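PDB 3FI9: malate dehydrogenase from Porphyromonas gingivalis, which probably catalyses the NAD-dependent interconversion of malate and oxaloacetate. Local coordinates for residues Asp202-Thr206 against Asp207-Asn211. Sequence-based numbering, arbitrary orientation.
Sequences DLIGT and DKLTN
With chi1 at 61°, OG1 of Thr-206 sits between its own backbone N and carbonyl carbon, where it faces the N-H of Lys-208, two residues on, and accepts a weak hydrogen bond from it. The same hydroxyl is modelled as donating to Leu-203 O, but at a suspiciously short distance that should carry little weight. Two successive turns, type II from Leu-203 to Thr-206 and type I from Thr-206 to Leu-209, are joined by their shared Thr-206, whose backbone N also bonds Leu-203 O. The type I turn is closed by Leu-209 N reaching Thr-206 O at 3.0 Å. In return, Leu-209 O accepts from Gly-205 N at 2.7 Å; the donor lies nearly in line with the C=O, though the N-H itself is bent away from the oxygen, and Thr-206 N adds a weak bond to the same atom. Gly-205 suits the corner because its phi of 84° would press a beta carbon against the preceding carbonyl; its CA instead has Asn-211 OD1 only 3.3 Å away. Apolar groups complete the contact. The side chain of Leu-209, its CG anti to the backbone N (chi1 177°), runs alongside that of Ile-204, with CD2 3.7 Å from Ile-204 CG1, and both rest on Trp-214 of helix 211-222. Leu-203 CD2 meets Lys-208 CE at 3.7 Å, and both side chains touch Phe-166 at the end of helix 153-166. Thr-210 then provides the N-cap of helix 211-222. Gly-205 and Thr-206 facing the single Leu-209, overlapping the type II turn of which Gly-205 is the third residue, make this a G1 beta bulge.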
ATOM      1  N   ASP A 202       2.726 -22.998  28.485  1.00 25.99           N
ATOM      2  CA  ASP A 202       2.417 -24.420  28.612  1.00 27.08           C
ATOM      3  C   ASP A 202       2.960 -25.234  27.453  1.00 26.78           C
ATOM      4  O   ASP A 202       2.964 -26.456  27.502  1.00 27.09           O
ATOM      5  CB  ASP A 202       0.909 -24.662  28.687  1.00 27.35           C
ATOM      6  CG  ASP A 202       0.292 -24.178  29.991  1.00 31.42           C
ATOM      7  OD1 ASP A 202       1.040 -23.766  30.893  1.00 33.33           O
ATOM      8  OD2 ASP A 202      -0.950 -24.203  30.108  1.00 33.64           O
ATOM      9  N   LEU A 203       3.389 -24.569  26.380  1.00 26.20           N
ATOM     10  CA  LEU A 203       3.828 -25.307  25.199  1.00 24.99           C
ATOM     11  C   LEU A 203       5.325 -25.309  25.055  1.00 24.50           C
ATOM     12  O   LEU A 203       5.881 -26.278  24.562  1.00 23.81           O
ATOM     13  CB  LEU A 203       3.183 -24.778  23.908  1.00 24.10           C
ATOM     14  CG  LEU A 203       1.684 -25.057  23.763  1.00 23.26           C
ATOM     15  CD1 LEU A 203       1.053 -24.136  22.691  1.00 20.31           C
ATOM     16  CD2 LEU A 203       1.424 -26.524  23.453  1.00 24.73           C
ATOM     17  N   ILE A 204       5.975 -24.226  25.482  1.00 25.11           N
ATOM     18  CA  ILE A 204       7.441 -24.126  25.372  1.00 26.16           C
ATOM     19  C   ILE A 204       8.141 -25.216  26.192  1.00 27.73           C
ATOM     20  O   ILE A 204       7.860 -25.377  27.377  1.00 27.69           O
ATOM     21  CB  ILE A 204       7.937 -22.722  25.817  1.00 25.63           C
ATOM     22  CG1 ILE A 204       7.591 -21.670  24.750  1.00 26.78           C
ATOM     23  CG2 ILE A 204       9.424 -22.710  26.022  1.00 25.05           C
ATOM     24  CD1 ILE A 204       7.740 -20.216  25.241  1.00 27.12           C
ATOM     25  N   GLY A 205       9.054 -25.957  25.562  1.00 29.49           N
ATOM     26  CA  GLY A 205       9.758 -27.053  26.238  1.00 31.59           C
ATOM     27  C   GLY A 205       9.003 -28.374  26.255  1.00 33.24           C
ATOM     28  O   GLY A 205       9.362 -29.274  27.007  1.00 34.06           O
ATOM     29  N   THR A 206       7.938 -28.484  25.455  1.00 33.45           N
ATOM     30  CA  THR A 206       7.224 -29.741  25.266  1.00 33.68           C
ATOM     31  C   THR A 206       7.514 -30.273  23.872  1.00 34.49           C
ATOM     32  O   THR A 206       8.195 -29.602  23.072  1.00 34.06           O
ATOM     33  CB  THR A 206       5.681 -29.554  25.401  1.00 34.82           C
ATOM     34  OG1 THR A 206       5.200 -28.643  24.396  1.00 31.99           O
ATOM     35  CG2 THR A 206       5.312 -29.029  26.810  1.00 34.24           C
ATOM     36  N   ASP A 207       6.982 -31.452  23.557  1.00 34.22           N
ATOM     37  CA  ASP A 207       7.159 -32.038  22.226  1.00 34.72           C
ATOM     38  C   ASP A 207       6.598 -31.160  21.098  1.00 33.85           C
ATOM     39  O   ASP A 207       6.958 -31.333  19.939  1.00 34.26           O
ATOM     40  CB  ASP A 207       6.483 -33.403  22.146  1.00 35.71           C
ATOM     41  CG  ASP A 207       4.993 -33.351  22.528  1.00 39.56           C
ATOM     42  OD1 ASP A 207       4.579 -32.469  23.318  1.00 44.83           O
ATOM     43  OD2 ASP A 207       4.218 -34.206  22.047  1.00 45.29           O
ATOM     44  N   LYS A 208       5.701 -30.246  21.435  1.00 33.10           N
ATOM     45  CA  LYS A 208       5.071 -29.377  20.435  1.00 32.06           C
ATOM     46  C   LYS A 208       5.899 -28.127  20.118  1.00 30.82           C
ATOM     47  O   LYS A 208       5.686 -27.457  19.098  1.00 29.88           O
ATOM     48  CB  LYS A 208       3.688 -28.964  20.902  1.00 33.47           C
ATOM     49  CG  LYS A 208       2.588 -29.862  20.379  1.00 35.97           C
ATOM     50  CD  LYS A 208       1.948 -30.646  21.486  1.00 40.34           C
ATOM     51  CE  LYS A 208       0.782 -29.864  22.065  1.00 42.43           C
ATOM     52  NZ  LYS A 208       0.176 -30.561  23.240  1.00 46.09           N
ATOM     53  N   LEU A 209       6.859 -27.828  20.982  1.00 29.08           N
ATOM     54  CA  LEU A 209       7.743 -26.684  20.783  1.00 27.21           C
ATOM     55  C   LEU A 209       8.904 -26.901  21.712  1.00 27.41           C
ATOM     56  O   LEU A 209       8.835 -26.548  22.902  1.00 26.54           O
ATOM     57  CB  LEU A 209       7.026 -25.373  21.125  1.00 26.77           C
ATOM     58  CG  LEU A 209       7.789 -24.042  21.048  1.00 25.63           C
ATOM     59  CD1 LEU A 209       8.534 -23.858  19.696  1.00 22.84           C
ATOM     60  CD2 LEU A 209       6.826 -22.857  21.320  1.00 21.36           C
ATOM     61  N   THR A 210       9.962 -27.514  21.182  1.00 27.26           N
ATOM     62  CA  THR A 210      11.044 -27.923  22.027  1.00 27.85           C
ATOM     63  C   THR A 210      11.841 -26.695  22.405  1.00 28.51           C
ATOM     64  O   THR A 210      11.748 -25.642  21.776  1.00 27.80           O
ATOM     65  CB  THR A 210      12.017 -28.934  21.339  1.00 27.42           C
ATOM     66  OG1 THR A 210      12.634 -28.325  20.191  1.00 27.66           O
ATOM     67  CG2 THR A 210      11.293 -30.233  20.932  1.00 25.31           C
ATOM     68  N   ASN A 211      12.656 -26.859  23.427  1.00 29.38           N
ATOM     69  CA  ASN A 211      13.592 -25.837  23.840  1.00 29.90           C
ATOM     70  C   ASN A 211      14.347 -25.256  22.660  1.00 29.94           C
ATOM     71  O   ASN A 211      14.412 -24.038  22.509  1.00 30.28           O
ATOM     72  CB  ASN A 211      14.586 -26.441  24.823  1.00 30.54           C
ATOM     73  CG  ASN A 211      14.038 -26.523  26.220  1.00 31.82           C
ATOM     74  OD1 ASN A 211      12.928 -26.066  26.492  1.00 33.22           O
ATOM     75  ND2 ASN A 211      14.825 -27.103  27.133  1.00 33.92           N
TER